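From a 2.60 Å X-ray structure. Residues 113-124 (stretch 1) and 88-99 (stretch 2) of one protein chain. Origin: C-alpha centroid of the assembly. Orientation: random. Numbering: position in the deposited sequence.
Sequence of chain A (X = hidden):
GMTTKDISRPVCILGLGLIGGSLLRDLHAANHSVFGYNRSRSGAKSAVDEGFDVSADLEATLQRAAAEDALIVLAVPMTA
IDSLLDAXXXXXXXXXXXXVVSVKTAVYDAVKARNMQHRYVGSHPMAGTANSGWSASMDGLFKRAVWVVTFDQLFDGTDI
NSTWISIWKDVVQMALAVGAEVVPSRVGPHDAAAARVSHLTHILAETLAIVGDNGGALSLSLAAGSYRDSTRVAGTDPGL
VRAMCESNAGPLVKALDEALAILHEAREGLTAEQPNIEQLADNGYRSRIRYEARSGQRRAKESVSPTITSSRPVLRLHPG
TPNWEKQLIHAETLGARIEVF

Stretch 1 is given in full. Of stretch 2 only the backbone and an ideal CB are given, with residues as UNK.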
# COMPACT_ATOMS: atom_id res chain seq x y z
N ALA A 113 -30.43 -15.34 -15.48
CA ALA A 113 -30.50 -16.60 -16.24
C ALA A 113 -31.46 -17.61 -15.59
O ALA A 113 -32.02 -18.47 -16.26
CB ALA A 113 -29.11 -17.20 -16.42
N ARG A 114 -31.66 -17.48 -14.28
CA ARG A 114 -32.54 -18.35 -13.51
C ARG A 114 -33.88 -17.67 -13.17
O ARG A 114 -34.69 -18.22 -12.42
CB ARG A 114 -31.81 -18.81 -12.23
CG ARG A 114 -30.66 -19.76 -12.51
CD ARG A 114 -29.66 -19.94 -11.36
NE ARG A 114 -28.52 -20.76 -11.80
CZ ARG A 114 -27.49 -20.32 -12.55
NH1 ARG A 114 -27.44 -19.05 -12.95
NH2 ARG A 114 -26.52 -21.15 -12.91
N ASN A 115 -34.12 -16.49 -13.74
CA ASN A 115 -35.36 -15.72 -13.52
C ASN A 115 -35.67 -15.43 -12.05
O ASN A 115 -36.82 -15.47 -11.63
CB ASN A 115 -36.53 -16.40 -14.22
CG ASN A 115 -36.41 -16.33 -15.72
OD1 ASN A 115 -36.40 -15.25 -16.30
ND2 ASN A 115 -36.29 -17.49 -16.35
N MSE A 116 -34.62 -15.11 -11.29
CA MSE A 116 -34.73 -14.84 -9.86
C MSE A 116 -34.60 -13.35 -9.56
O MSE A 116 -34.59 -12.96 -8.40
CB MSE A 116 -33.67 -15.63 -9.10
CG MSE A 116 -33.83 -17.15 -9.22
SE MSE A 116 -32.31 -18.19 -8.53
CE MSE A 116 -32.55 -17.92 -6.63
N GLN A 117 -34.54 -12.53 -10.61
CA GLN A 117 -34.36 -11.08 -10.44
C GLN A 117 -35.49 -10.37 -9.67
O GLN A 117 -35.27 -9.32 -9.10
CB GLN A 117 -34.06 -10.36 -11.76
CG GLN A 117 -35.10 -10.49 -12.85
CD GLN A 117 -34.87 -11.70 -13.73
OE1 GLN A 117 -34.42 -12.73 -13.25
NE2 GLN A 117 -35.20 -11.59 -15.00
N HIS A 118 -36.68 -10.95 -9.64
CA HIS A 118 -37.78 -10.36 -8.88
C HIS A 118 -37.62 -10.54 -7.36
O HIS A 118 -38.37 -9.95 -6.59
CB HIS A 118 -39.14 -10.90 -9.37
CG HIS A 118 -39.50 -10.43 -10.75
ND1 HIS A 118 -39.26 -11.18 -11.88
CD2 HIS A 118 -40.07 -9.28 -11.18
CE1 HIS A 118 -39.68 -10.52 -12.95
NE2 HIS A 118 -40.17 -9.36 -12.55
N ARG A 119 -36.63 -11.32 -6.92
CA ARG A 119 -36.40 -11.55 -5.48
C ARG A 119 -34.98 -11.22 -4.98
O ARG A 119 -34.65 -11.48 -3.82
CB ARG A 119 -36.70 -13.01 -5.15
CG ARG A 119 -38.15 -13.41 -5.33
CD ARG A 119 -39.02 -12.83 -4.23
NE ARG A 119 -40.44 -13.05 -4.48
CZ ARG A 119 -41.27 -12.18 -5.06
NH1 ARG A 119 -40.85 -10.98 -5.46
NH2 ARG A 119 -42.54 -12.51 -5.25
N TYR A 120 -34.16 -10.62 -5.83
CA TYR A 120 -32.74 -10.41 -5.56
C TYR A 120 -32.34 -8.96 -5.36
O TYR A 120 -32.77 -8.07 -6.09
CB TYR A 120 -31.92 -10.96 -6.74
CG TYR A 120 -30.44 -10.65 -6.72
CD1 TYR A 120 -29.61 -11.14 -5.72
CD2 TYR A 120 -29.86 -9.91 -7.74
CE1 TYR A 120 -28.25 -10.87 -5.72
CE2 TYR A 120 -28.50 -9.64 -7.76
CZ TYR A 120 -27.70 -10.12 -6.75
OH TYR A 120 -26.37 -9.84 -6.76
N VAL A 121 -31.50 -8.72 -4.36
CA VAL A 121 -30.87 -7.43 -4.20
C VAL A 121 -29.37 -7.64 -3.99
O VAL A 121 -28.94 -8.17 -2.98
CB VAL A 121 -31.45 -6.63 -3.05
CG1 VAL A 121 -30.76 -5.24 -3.00
CG2 VAL A 121 -32.97 -6.50 -3.22
N GLY A 122 -28.59 -7.23 -4.98
CA GLY A 122 -27.15 -7.35 -4.89
C GLY A 122 -26.59 -6.52 -3.75
O GLY A 122 -27.08 -5.44 -3.45
N SER A 123 -25.57 -7.05 -3.09
CA SER A 123 -24.85 -6.24 -2.15
C SER A 123 -23.39 -6.63 -2.08
O SER A 123 -23.01 -7.73 -2.44
CB SER A 123 -25.50 -6.32 -0.78
OG SER A 123 -24.87 -7.30 0.02
N HIS A 124 -22.57 -5.71 -1.61
CA HIS A 124 -21.14 -5.92 -1.51
C HIS A 124 -20.57 -5.10 -0.37
O HIS A 124 -20.53 -3.88 -0.48
CB HIS A 124 -20.45 -5.53 -2.82
CG HIS A 124 -18.95 -5.59 -2.77
ND1 HIS A 124 -18.15 -4.77 -3.53
CD2 HIS A 124 -18.12 -6.35 -2.03
CE1 HIS A 124 -16.88 -5.04 -3.27
NE2 HIS A 124 -16.83 -5.99 -2.36
N UNK A 88 -31.51 -22.30 -3.51
CA UNK A 88 -32.55 -21.37 -3.05
C UNK A 88 -33.77 -21.39 -3.97
O UNK A 88 -34.91 -21.40 -3.50
CB UNK A 88 -31.99 -19.95 -2.96
N UNK A 89 -33.50 -21.38 -5.28
CA UNK A 89 -34.53 -21.44 -6.33
C UNK A 89 -35.43 -22.66 -6.16
O UNK A 89 -36.62 -22.60 -6.42
CB UNK A 89 -33.88 -21.47 -7.71
N UNK A 90 -34.82 -23.75 -5.72
CA UNK A 90 -35.46 -25.04 -5.55
C UNK A 90 -36.11 -25.25 -4.19
O UNK A 90 -37.03 -26.04 -4.08
CB UNK A 90 -34.43 -26.15 -5.79
N UNK A 91 -35.64 -24.55 -3.16
CA UNK A 91 -36.15 -24.75 -1.79
C UNK A 91 -36.84 -23.54 -1.11
O UNK A 91 -37.55 -23.71 -0.12
CB UNK A 91 -34.98 -25.18 -0.91
N UNK A 92 -36.59 -22.33 -1.61
CA UNK A 92 -37.21 -21.11 -1.09
C UNK A 92 -37.41 -20.15 -2.27
O UNK A 92 -36.83 -19.06 -2.31
CB UNK A 92 -36.36 -20.47 0.01
N UNK A 93 -38.25 -20.56 -3.22
CA UNK A 93 -38.38 -19.83 -4.48
C UNK A 93 -39.04 -18.47 -4.37
O UNK A 93 -38.90 -17.65 -5.28
CB UNK A 93 -39.18 -20.68 -5.47
N UNK A 94 -39.76 -18.22 -3.27
CA UNK A 94 -40.43 -16.94 -3.08
C UNK A 94 -39.68 -16.00 -2.13
O UNK A 94 -40.01 -14.83 -2.05
CB UNK A 94 -41.85 -17.18 -2.55
N UNK A 95 -38.68 -16.51 -1.42
CA UNK A 95 -37.91 -15.67 -0.51
C UNK A 95 -37.06 -14.63 -1.21
O UNK A 95 -36.57 -14.86 -2.31
CB UNK A 95 -37.01 -16.55 0.36
N UNK A 96 -36.91 -13.47 -0.58
CA UNK A 96 -35.97 -12.45 -1.05
C UNK A 96 -34.55 -12.86 -0.65
O UNK A 96 -34.38 -13.63 0.30
CB UNK A 96 -36.32 -11.07 -0.48
N UNK A 97 -33.54 -12.36 -1.37
CA UNK A 97 -32.17 -12.72 -1.05
C UNK A 97 -31.11 -11.77 -1.61
O UNK A 97 -31.31 -11.13 -2.63
CB UNK A 97 -31.90 -14.13 -1.56
N UNK A 98 -29.96 -11.73 -0.93
CA UNK A 98 -28.85 -10.89 -1.34
C UNK A 98 -27.53 -11.65 -1.26
O UNK A 98 -27.46 -12.70 -0.62
CB UNK A 98 -28.79 -9.63 -0.47
N UNK A 99 -26.50 -11.14 -1.92
CA UNK A 99 -25.17 -11.76 -1.91
C UNK A 99 -24.15 -10.77 -1.36
O UNK A 99 -24.49 -9.63 -1.06
CB UNK A 99 -24.77 -12.22 -3.31

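Position 88 sits in the last turn of a helix, its CA-to-CB bond sideways, with the ideal CB 4.2 Å from Met-116 CE, a selenomethionine methyl. That offers grease and no polar partner, so a small or medium apolar group suits. It is Val-88, whose CG1 lies 4.0 Å from Met-116 CE.

Position 89 points toward stretch 1, its ideal CB 3.7 Å from Met-116 SE, with the carbonyl of Arg-114 beyond. A flat or long side chain with some polarity would fit, as would a plain apolar one. His-89 lays its ring against the selenomethionine: Met-116 SE is 4.2 Å from the ring centroid, obliquely, and His-89 CE1 is 3.2 Å from Arg-114 O.

At 90, 91 and 92 stretch 1 is out of reach, and little can be inferred; they are Thr-90, His-91 and Ala-92, the last leaving helical angles and opening a type I turn. Position 93, second in that turn with phi -70°, points away and accepts proline readily; it is Pro-93.

Position 94 also points away, yet its ideal CB is 4.8 Å from Arg-119 NE. A short acceptor that can fold back would suit: Asp, Asn, perhaps Ser. Asn-94 does this, its OD1 taking hydrogen bonds from both Arg-119 NE and Arg-119 NH2, each 3.1 Å long, at the guanidinium edge.

Position 95 closes the turn, pointing away, and tolerates many residues; it is Asn-95. At 96 an ideal CB would stand 3.8 Å from Arg-119 O, and phi/psi of -78/157° are open to any residue, so glycine is not demanded. Gly-96 brings its CA to 3.2 Å from Arg-119 O.

Position 97 pairs in parallel with Tyr-120: its N donates to Arg-119 O (2.8 Å), and its O accepts from Val-121 N (3.0 Å). Its side chain shares a sheet face with Tyr-120, near Met-116, so a large apolar group suits. Phe-97 puts CZ 3.5 Å from Met-116 CE and CE2 3.5 Å from Tyr-120 CD1, while Tyr-120 CB approaches its ring off-centre.

Position 98 shares the other face with Val-121. Its ideal CB lies just 2.9 Å from Val-121 O, leaving little room; a small hydroxyl donor suits. Thr-98 OG1 gives Val-121 O a very short 2.4 Å hydrogen bond.

Position 99 starts sideways, its ideal CB 4.4 Å from Tyr-120 CE1, with the tyrosine hydroxyl nearby. A short acceptor is favoured, Asp or Asn. Asp-99 OD1 accepts from Tyr-120 OH (2.7 Å) and weakly from Ser-123 N (3.4 Å), while its backbone O accepts from Ser-123 OG (2.6 Å).

Stretch 2 (88-99) VHTHAPNNGFTD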
# COMPACT_ATOMS: atom_id res chain seq x y z
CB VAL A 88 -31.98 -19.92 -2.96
CG1 VAL A 88 -33.11 -18.90 -2.83
CG2 VAL A 88 -31.00 -19.81 -1.82
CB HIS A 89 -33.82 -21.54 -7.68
CG HIS A 89 -34.68 -21.24 -8.87
ND1 HIS A 89 -35.44 -20.10 -8.98
CD2 HIS A 89 -34.82 -21.90 -10.05
CE1 HIS A 89 -36.04 -20.08 -10.15
NE2 HIS A 89 -35.68 -21.16 -10.82
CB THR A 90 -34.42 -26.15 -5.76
OG1 THR A 90 -34.25 -26.38 -7.17
CG2 THR A 90 -34.82 -27.43 -5.06
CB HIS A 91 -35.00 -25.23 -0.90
CG HIS A 91 -34.44 -26.55 -1.30
ND1 HIS A 91 -33.42 -26.68 -2.23
CD2 HIS A 91 -34.72 -27.81 -0.87
CE1 HIS A 91 -33.12 -27.96 -2.36
NE2 HIS A 91 -33.89 -28.66 -1.55
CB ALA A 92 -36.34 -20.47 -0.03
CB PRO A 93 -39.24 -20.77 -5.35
CG PRO A 93 -39.62 -21.94 -4.48
CD PRO A 93 -39.31 -21.56 -3.07
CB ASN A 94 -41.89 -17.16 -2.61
CG ASN A 94 -42.74 -15.88 -2.72
OD1 ASN A 94 -42.63 -15.13 -3.69
ND2 ASN A 94 -43.58 -15.64 -1.73
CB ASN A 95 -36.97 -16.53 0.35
CG ASN A 95 -37.71 -17.44 1.26
OD1 ASN A 95 -38.45 -18.31 0.80
ND2 ASN A 95 -37.54 -17.26 2.56
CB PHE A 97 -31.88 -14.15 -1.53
CG PHE A 97 -31.93 -14.30 -3.00
CD1 PHE A 97 -33.14 -14.54 -3.65
CD2 PHE A 97 -30.77 -14.20 -3.77
CE1 PHE A 97 -33.19 -14.68 -5.03
CE2 PHE A 97 -30.80 -14.33 -5.15
CZ PHE A 97 -32.02 -14.58 -5.79
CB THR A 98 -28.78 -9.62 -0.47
OG1 THR A 98 -27.75 -8.76 -0.96
CG2 THR A 98 -28.53 -9.97 0.99
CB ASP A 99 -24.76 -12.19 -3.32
CG ASP A 99 -24.28 -11.03 -4.18
OD1 ASP A 99 -25.08 -10.13 -4.46
OD2 ASP A 99 -23.09 -11.05 -4.57
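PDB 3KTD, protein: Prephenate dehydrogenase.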